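Local structure of NAD(FAD)-dependent dehydrogenase, NirB-family (N-terminal domain) (Clostridium acetobutylicum, 3KLJ) at residues Ser112-Asn117 against Cys263-Glu268; Pro231-Ile236 against Arg245-Asn250. The protein uses FAD to pass electrons from NADH to rubredoxin, a step in the dioxygen-scavenging chain of this anaerobe. All blocks are in the same frame, centred on the assembly; numbering follows the deposited sequence. Where two conformers were deposited one is given.

Contact 1 of 2, residues Ser112-Asn117 against Cys263-Glu268. With FAD (flavin-adenine dinucleotide), chain B.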
loop_
_atom_site.group_PDB
_atom_site.type_symbol
_atom_site.label_atom_id
_atom_site.label_comp_id
_atom_site.label_asym_id
_atom_site.label_seq_id
_atom_site.Cartn_x
_atom_site.Cartn_y
_atom_site.Cartn_z
ATOM N N SER A 112 -10.971 -1.834 -6.997
ATOM C CA SER A 112 -10.917 -0.370 -7.077
ATOM C C SER A 112 -9.846 0.251 -6.174
ATOM O O SER A 112 -9.777 1.469 -6.047
ATOM C CB SER A 112 -12.283 0.214 -6.733
ATOM O OG SER A 112 -12.712 -0.283 -5.474
ATOM N N GLY A 113 -9.014 -0.583 -5.553
ATOM C CA GLY A 113 -7.857 -0.092 -4.804
ATOM C C GLY A 113 -8.128 0.880 -3.660
ATOM O O GLY A 113 -9.108 0.738 -2.920
ATOM N N SER A 114 -7.242 1.862 -3.510
ATOM C CA SER A 114 -7.286 2.771 -2.371
ATOM C C SER A 114 -7.398 4.238 -2.770
ATOM O O SER A 114 -7.208 4.598 -3.928
ATOM C CB SER A 114 -6.034 2.587 -1.492
ATOM O OG SER A 114 -5.962 1.268 -0.983
ATOM N N ILE A 115 -7.682 5.070 -1.773
ATOM C CA ILE A 115 -7.733 6.508 -1.926
ATOM C C ILE A 115 -6.945 7.145 -0.769
ATOM O O ILE A 115 -7.093 6.748 0.386
ATOM C CB ILE A 115 -9.193 7.044 -2.022
ATOM C CG1 ILE A 115 -9.198 8.550 -2.345
ATOM C CG2 ILE A 115 -10.010 6.714 -0.752
ATOM C CD1 ILE A 115 -10.510 9.054 -2.989
ATOM N N ALA A 116 -6.094 8.111 -1.100
ATOM C CA ALA A 116 -5.268 8.790 -0.108
ATOM C C ALA A 116 -6.130 9.533 0.909
ATOM O O ALA A 116 -7.119 10.177 0.537
ATOM C CB ALA A 116 -4.308 9.744 -0.789
ATOM N N ASN A 117 -5.769 9.411 2.186
ATOM C CA ASN A 117 -6.380 10.208 3.239
ATOM C C ASN A 117 -6.072 11.684 3.020
ATOM O O ASN A 117 -4.928 12.060 2.773
ATOM C CB ASN A 117 -5.869 9.794 4.619
ATOM C CG ASN A 117 -6.271 8.382 4.999
ATOM O OD1 ASN A 117 -7.379 7.926 4.704
ATOM N ND2 ASN A 117 -5.361 7.679 5.663
ATOM N N CYS A 263 -10.906 -7.844 -4.499
ATOM C CA CYS A 263 -9.502 -8.260 -4.411
ATOM C C CYS A 263 -8.566 -7.072 -4.343
ATOM O O CYS A 263 -8.837 -6.025 -4.927
ATOM C CB CYS A 263 -9.118 -9.130 -5.618
ATOM S SG CYS A 263 -9.577 -8.430 -7.217
ATOM N N GLY A 264 -7.458 -7.250 -3.634
ATOM C CA GLY A 264 -6.408 -6.237 -3.566
ATOM C C GLY A 264 -6.691 -5.236 -2.461
ATOM O O GLY A 264 -7.293 -5.576 -1.435
ATOM N N ASP A 265 -6.276 -3.997 -2.694
ATOM C CA ASP A 265 -6.341 -2.918 -1.699
ATOM C C ASP A 265 -7.740 -2.616 -1.160
ATOM O O ASP A 265 -7.869 -2.138 -0.030
ATOM C CB ASP A 265 -5.739 -1.624 -2.280
ATOM C CG ASP A 265 -4.271 -1.455 -1.964
ATOM O OD1 ASP A 265 -3.828 -0.290 -1.820
ATOM O OD2 ASP A 265 -3.550 -2.468 -1.867
ATOM N N VAL A 266 -8.771 -2.874 -1.969
ATOM C CA VAL A 266 -10.149 -2.578 -1.580
ATOM C C VAL A 266 -10.756 -3.658 -0.654
ATOM O O VAL A 266 -11.792 -3.425 -0.032
ATOM C CB VAL A 266 -11.072 -2.396 -2.821
ATOM C CG1 VAL A 266 -11.383 -3.755 -3.486
ATOM C CG2 VAL A 266 -12.387 -1.679 -2.431
ATOM N N ALA A 267 -10.103 -4.814 -0.574
ATOM C CA ALA A 267 -10.683 -6.004 0.030
ATOM C C ALA A 267 -10.107 -6.327 1.403
ATOM O O ALA A 267 -8.911 -6.166 1.644
ATOM C CB ALA A 267 -10.511 -7.199 -0.907
ATOM N N GLU A 268 -10.979 -6.793 2.292
ATOM C CA GLU A 268 -10.614 -7.114 3.656
ATOM C C GLU A 268 -10.902 -8.599 3.915
ATOM O O GLU A 268 -12.055 -9.050 3.814
ATOM C CB GLU A 268 -11.396 -6.206 4.614
ATOM C CG GLU A 268 -11.214 -6.500 6.102
ATOM C CD GLU A 268 -11.865 -5.436 6.998
ATOM O OE1 GLU A 268 -12.078 -5.716 8.205
ATOM O OE2 GLU A 268 -12.148 -4.316 6.505
HETATM P PA FAD B . -4.831 0.206 -7.276
HETATM O O1A FAD B . -5.170 1.446 -6.491
HETATM O O2A FAD B . -3.363 0.114 -7.618
HETATM O O5B FAD B . -5.708 0.160 -8.608
HETATM C C5B FAD B . -7.106 0.383 -8.566
HETATM C C4B FAD B . -7.540 1.114 -9.836
HETATM O O4B FAD B . -8.962 1.232 -9.860
HETATM C C3B FAD B . -6.982 2.534 -9.874
HETATM O O3B FAD B . -6.347 2.751 -11.123
HETATM C C2B FAD B . -8.189 3.439 -9.705
HETATM O O2B FAD B . -8.095 4.617 -10.475
HETATM C C1B FAD B . -9.326 2.558 -10.203
HETATM N N9A FAD B . -10.641 2.912 -9.637
HETATM C C8A FAD B . -10.912 3.378 -8.379
HETATM N N7A FAD B . -12.247 3.573 -8.270
HETATM C C5A FAD B . -12.836 3.232 -9.435
HETATM C C6A FAD B . -14.165 3.249 -9.857
HETATM N N6A FAD B . -15.084 3.908 -9.150
HETATM N N1A FAD B . -14.461 2.838 -11.146
HETATM C C2A FAD B . -13.460 2.419 -12.002
HETATM N N3A FAD B . -12.145 2.417 -11.578
HETATM C C4A FAD B . -11.836 2.815 -10.308
HETATM N N1 FAD B . 2.966 -1.884 -1.984
HETATM C C2 FAD B . 3.942 -2.773 -1.586
HETATM O O2 FAD B . 3.638 -3.926 -1.334
HETATM N N3 FAD B . 5.263 -2.382 -1.498
HETATM C C4 FAD B . 5.614 -1.086 -1.793
HETATM O O4 FAD B . 6.801 -0.765 -1.689
HETATM C C4X FAD B . 4.631 -0.166 -2.185
HETATM N N5 FAD B . 4.961 1.145 -2.497
HETATM C C5X FAD B . 3.986 2.043 -2.888
HETATM C C6 FAD B . 4.326 3.367 -3.196
HETATM C C7 FAD B . 3.325 4.263 -3.603
HETATM C C7M FAD B . 3.683 5.683 -3.933
HETATM C C8 FAD B . 1.998 3.842 -3.689
HETATM C C8M FAD B . 0.902 4.786 -4.116
HETATM C C9 FAD B . 1.668 2.529 -3.375
HETATM C C9A FAD B . 2.658 1.624 -2.980
HETATM N N10 FAD B . 2.321 0.307 -2.675
HETATM C C10 FAD B . 3.302 -0.582 -2.281
HETATM C "C1'" FAD B . 0.898 -0.140 -2.747
HETATM C "C2'" FAD B . 0.576 -0.866 -4.036
HETATM O "O2'" FAD B . 0.710 0.047 -5.107
HETATM C "C3'" FAD B . -0.854 -1.356 -3.928
HETATM O "O3'" FAD B . -0.939 -2.348 -2.921
HETATM C "C4'" FAD B . -1.386 -1.943 -5.224
HETATM O "O4'" FAD B . -1.285 -0.995 -6.279
HETATM C "C5'" FAD B . -2.857 -2.288 -5.026
HETATM O "O5'" FAD B . -3.375 -2.644 -6.281
HETATM P P FAD B . -4.943 -2.577 -6.533
HETATM O O1P FAD B . -5.229 -3.068 -7.943
HETATM O O2P FAD B . -5.703 -3.308 -5.454
HETATM O O3P FAD B . -5.339 -1.020 -6.366
HETATM O O HOH W 1 -8.317 -3.274 -5.194
HETATM O O HOH W 2 -6.435 0.147 1.345
#
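Gly-113 and Asp-265 bring their backbones together, CA to CA 4.5 Å, where the loop leading into strand 114-116 passes the turn at 264-266. CB of Asp-265 lies 3.6 Å from CA of Gly-113, and the same CA is 3.1 Å from O3P of FAD, so Gly-113 lies between Asp-265 and the diphosphate. The carboxylate of Asp-265 splits its work between protein and cofactor. OD1 accepts a 2.8 Å hydrogen bond from OG of Ser-114, which arrives on the anti side, 25° out of the carboxylate plane; OG reaches it by standing anti to the carbonyl carbon of its own residue (chi1 -61°). OD2 takes the bond from the ribityl hydroxyl O3', also 2.8 Å. Held at both oxygens, the carboxylate has its rotation fixed, while the backbone N of Asp-265 binds O2P of FAD at 2.9 Å and 164°. A water ties Gly-113 N, Cys-263 O and O2P together, with a longer bond from Val-266 N. From the same turn, CG2 of Val-266 packs 3.4 Å from OG of Ser-112, whose hydroxyl is hydrogen-bonded to Asn-232 O. Tyr-131, an FAD-binding residue, bonds the backbone N of Ser-114. Strands 107-110 and 260-262, which lead into the two segments, are neighbours in the parallel sheet of the FAD domain, and the Gly-264/Asp-265 pair, with its amide on phosphate and carboxylate on ribityl, is the second flavin-binding motif of the glutathione reductase fold.

Contact 2 of 2, residues Pro231-Ile236 against Arg245-Asn250; sequences PNLDFI and RGILVN. With FAD (flavin-adenine dinucleotide), chain B.
Pro-231 presses its ring against a backbone carbonyl and an arginine at once: CG lies 3.3 Å from O of Arg-245, and CD sits over one face of the guanidinium, 3.8 Å above its plane and offset toward the rim. The two side chains cross at about a right angle. Arg-245 runs extended from CG to NE, its CG 3.8 Å from CD of the proline, and its polar end is held from outside, NH2 by Val-229 O and NE by Asn-273. Gly-246 adds to this packing, its CA 3.6 Å from CG of Pro-231. The 231-236 segment thus leaves the short antiparallel pair 114-116/229-231 and packs on Arg-245, Gly-246 and Ile-247, at the start of strand 247-249, which pairs in parallel with 267-269 in the FAD-binding domain. From a CG set between the backbone N and carbonyl carbon of its own residue (chi1 48°), CD2 of Leu-233 reaches across, 4.0 Å from CG1 of Ile-247 and 3.9 Å from its backbone N. In the 3-10 turn that follows, closed by Ile-236 N to Leu-233 O, the side chains of Ile-236 and Ile-247 slide past each other in opposite directions, CG2 to CD1 4.1 Å. Phe-235 turns to the cofactor instead: its CD1 lies 3.6 Å from N6A of the FAD adenine, an oblique approach, and ND2 of Asn-232 comes close to the imidazole ring of the same base.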
loop_
_atom_site.group_PDB
_atom_site.type_symbol
_atom_site.label_atom_id
_atom_site.label_comp_id
_atom_site.label_asym_id
_atom_site.label_seq_id
_atom_site.Cartn_x
_atom_site.Cartn_y
_atom_site.Cartn_z
ATOM N N PRO A 231 -9.363 1.841 1.515
ATOM C CA PRO A 231 -10.113 1.267 0.402
ATOM C C PRO A 231 -11.046 2.273 -0.279
ATOM O O PRO A 231 -11.761 3.015 0.379
ATOM C CB PRO A 231 -10.927 0.165 1.085
ATOM C CG PRO A 231 -9.956 -0.359 2.114
ATOM C CD PRO A 231 -9.319 0.910 2.665
ATOM N N ASN A 232 -11.003 2.294 -1.603
ATOM C CA ASN A 232 -11.821 3.192 -2.400
ATOM C C ASN A 232 -13.097 2.443 -2.797
ATOM O O ASN A 232 -13.087 1.661 -3.746
ATOM C CB ASN A 232 -11.006 3.630 -3.621
ATOM C CG ASN A 232 -11.612 4.814 -4.362
ATOM O OD1 ASN A 232 -12.740 5.229 -4.109
ATOM N ND2 ASN A 232 -10.847 5.355 -5.300
ATOM N N LEU A 233 -14.186 2.686 -2.062
ATOM C CA LEU A 233 -15.398 1.871 -2.202
ATOM C C LEU A 233 -16.740 2.615 -2.071
ATOM O O LEU A 233 -17.770 1.979 -1.822
ATOM C CB LEU A 233 -15.348 0.686 -1.213
ATOM C CG LEU A 233 -14.986 0.987 0.258
ATOM C CD1 LEU A 233 -16.022 1.921 0.923
ATOM C CD2 LEU A 233 -14.822 -0.294 1.081
ATOM N N ASP A 234 -16.753 3.936 -2.262
ATOM C CA ASP A 234 -17.981 4.732 -2.136
ATOM C C ASP A 234 -19.110 4.234 -3.039
ATOM O O ASP A 234 -20.282 4.329 -2.685
ATOM C CB ASP A 234 -17.714 6.213 -2.420
ATOM C CG ASP A 234 -18.846 7.107 -1.941
ATOM O OD1 ASP A 234 -19.203 7.018 -0.747
ATOM O OD2 ASP A 234 -19.381 7.892 -2.752
ATOM N N PHE A 235 -18.751 3.698 -4.209
ATOM C CA PHE A 235 -19.737 3.179 -5.179
ATOM C C PHE A 235 -20.565 1.967 -4.697
ATOM O O PHE A 235 -21.513 1.574 -5.366
ATOM C CB PHE A 235 -19.067 2.857 -6.524
ATOM C CG PHE A 235 -17.921 1.902 -6.406
ATOM C CD1 PHE A 235 -16.632 2.374 -6.230
ATOM C CD2 PHE A 235 -18.135 0.526 -6.448
ATOM C CE1 PHE A 235 -15.560 1.485 -6.093
ATOM C CE2 PHE A 235 -17.074 -0.365 -6.309
ATOM C CZ PHE A 235 -15.790 0.114 -6.138
ATOM N N ILE A 236 -20.212 1.367 -3.558
ATOM C CA ILE A 236 -21.024 0.262 -3.009
ATOM C C ILE A 236 -22.122 0.734 -2.050
ATOM O O ILE A 236 -22.949 -0.071 -1.627
ATOM C CB ILE A 236 -20.170 -0.857 -2.293
ATOM C CG1 ILE A 236 -19.690 -0.396 -0.903
ATOM C CG2 ILE A 236 -19.045 -1.353 -3.192
ATOM C CD1 ILE A 236 -19.202 -1.527 0.013
ATOM N N ARG A 245 -13.409 -1.781 7.026
ATOM C CA ARG A 245 -12.421 -0.912 6.405
ATOM C C ARG A 245 -12.475 -1.147 4.891
ATOM O O ARG A 245 -12.584 -0.202 4.115
ATOM C CB ARG A 245 -11.007 -1.191 6.940
ATOM C CG ARG A 245 -9.882 -0.543 6.101
ATOM C CD ARG A 245 -8.525 -0.618 6.812
ATOM N NE ARG A 245 -7.458 -0.115 5.951
ATOM C CZ ARG A 245 -6.961 1.121 6.004
ATOM N NH1 ARG A 245 -7.427 2.008 6.884
ATOM N NH2 ARG A 245 -5.996 1.471 5.168
ATOM N N GLY A 246 -12.397 -2.417 4.491
ATOM C CA GLY A 246 -12.470 -2.787 3.090
ATOM C C GLY A 246 -13.705 -3.611 2.808
ATOM O O GLY A 246 -14.507 -3.852 3.719
ATOM N N ILE A 247 -13.864 -4.038 1.553
ATOM C CA ILE A 247 -14.952 -4.941 1.173
ATOM C C ILE A 247 -14.614 -6.329 1.725
ATOM O O ILE A 247 -13.532 -6.856 1.472
ATOM C CB ILE A 247 -15.177 -5.001 -0.376
ATOM C CG1 ILE A 247 -15.603 -3.630 -0.918
ATOM C CG2 ILE A 247 -16.222 -6.070 -0.748
ATOM C CD1 ILE A 247 -15.605 -3.525 -2.436
ATOM N N LEU A 248 -15.547 -6.906 2.479
ATOM C CA LEU A 248 -15.320 -8.188 3.141
ATOM C C LEU A 248 -15.351 -9.326 2.122
ATOM O O LEU A 248 -16.300 -9.423 1.333
ATOM C CB LEU A 248 -16.367 -8.400 4.249
ATOM C CG LEU A 248 -16.117 -7.912 5.697
ATOM C CD1 LEU A 248 -15.132 -6.719 5.865
ATOM C CD2 LEU A 248 -17.417 -7.645 6.445
ATOM N N VAL A 249 -14.314 -10.175 2.126
ATOM C CA VAL A 249 -14.259 -11.331 1.204
ATOM C C VAL A 249 -13.885 -12.618 1.916
ATOM O O VAL A 249 -13.209 -12.578 2.946
ATOM C CB VAL A 249 -13.264 -11.117 0.032
ATOM C CG1 VAL A 249 -13.748 -10.004 -0.878
ATOM C CG2 VAL A 249 -11.852 -10.849 0.564
ATOM N N ASN A 250 -14.351 -13.753 1.389
ATOM C CA ASN A 250 -13.877 -15.061 1.858
ATOM C C ASN A 250 -12.597 -15.471 1.103
ATOM O O ASN A 250 -12.004 -14.650 0.391
ATOM C CB ASN A 250 -14.989 -16.141 1.883
ATOM C CG ASN A 250 -15.453 -16.606 0.479
ATOM O OD1 ASN A 250 -16.397 -17.396 0.364
ATOM N ND2 ASN A 250 -14.824 -16.110 -0.561
HETATM P PA FAD B . -4.831 0.206 -7.276
HETATM O O1A FAD B . -5.170 1.446 -6.491
HETATM O O2A FAD B . -3.363 0.114 -7.618
HETATM O O5B FAD B . -5.708 0.160 -8.608
HETATM C C5B FAD B . -7.106 0.383 -8.566
HETATM C C4B FAD B . -7.540 1.114 -9.836
HETATM O O4B FAD B . -8.962 1.232 -9.860
HETATM C C3B FAD B . -6.982 2.534 -9.874
HETATM O O3B FAD B . -6.347 2.751 -11.123
HETATM C C2B FAD B . -8.189 3.439 -9.705
HETATM O O2B FAD B . -8.095 4.617 -10.475
HETATM C C1B FAD B . -9.326 2.558 -10.203
HETATM N N9A FAD B . -10.641 2.912 -9.637
HETATM C C8A FAD B . -10.912 3.378 -8.379
HETATM N N7A FAD B . -12.247 3.573 -8.270
HETATM C C5A FAD B . -12.836 3.232 -9.435
HETATM C C6A FAD B . -14.165 3.249 -9.857
HETATM N N6A FAD B . -15.084 3.908 -9.150
HETATM N N1A FAD B . -14.461 2.838 -11.146
HETATM C C2A FAD B . -13.460 2.419 -12.002
HETATM N N3A FAD B . -12.145 2.417 -11.578
HETATM C C4A FAD B . -11.836 2.815 -10.308
HETATM N N1 FAD B . 2.966 -1.884 -1.984
HETATM C C2 FAD B . 3.942 -2.773 -1.586
HETATM O O2 FAD B . 3.638 -3.926 -1.334
HETATM N N3 FAD B . 5.263 -2.382 -1.498
HETATM C C4 FAD B . 5.614 -1.086 -1.793
HETATM O O4 FAD B . 6.801 -0.765 -1.689
HETATM C C4X FAD B . 4.631 -0.166 -2.185
HETATM N N5 FAD B . 4.961 1.145 -2.497
HETATM C C5X FAD B . 3.986 2.043 -2.888
HETATM C C6 FAD B . 4.326 3.367 -3.196
HETATM C C7 FAD B . 3.325 4.263 -3.603
HETATM C C7M FAD B . 3.683 5.683 -3.933
HETATM C C8 FAD B . 1.998 3.842 -3.689
HETATM C C8M FAD B . 0.902 4.786 -4.116
HETATM C C9 FAD B . 1.668 2.529 -3.375
HETATM C C9A FAD B . 2.658 1.624 -2.980
HETATM N N10 FAD B . 2.321 0.307 -2.675
HETATM C C10 FAD B . 3.302 -0.582 -2.281
HETATM C "C1'" FAD B . 0.898 -0.140 -2.747
HETATM C "C2'" FAD B . 0.576 -0.866 -4.036
HETATM O "O2'" FAD B . 0.710 0.047 -5.107
HETATM C "C3'" FAD B . -0.854 -1.356 -3.928
HETATM O "O3'" FAD B . -0.939 -2.348 -2.921
HETATM C "C4'" FAD B . -1.386 -1.943 -5.224
HETATM O "O4'" FAD B . -1.285 -0.995 -6.279
HETATM C "C5'" FAD B . -2.857 -2.288 -5.026
HETATM O "O5'" FAD B . -3.375 -2.644 -6.281
HETATM P P FAD B . -4.943 -2.577 -6.533
HETATM O O1P FAD B . -5.229 -3.068 -7.943
HETATM O O2P FAD B . -5.703 -3.308 -5.454
HETATM O O3P FAD B . -5.339 -1.020 -6.366
#

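Both contacts belong to the buried body of the FAD-binding part of the chain, but contact 1 lies nearer the centre of the chain and contact 2 reaches the surface at Arg-245. Contact 1 is polar, a carboxylate, hydroxyls and waters gathered at the diphosphate and ribityl chain; contact 2 is largely apolar and meets FAD through residues beside the adenine. The second segment of each supplies a strand to the same small parallel sheet. Val-266 O reaches Ile-247 N at 2.7 Å, a probable hydrogen bond; with the bond from Ser-112 to Asn-232 it joins each segment of contact 2 to one of contact 1.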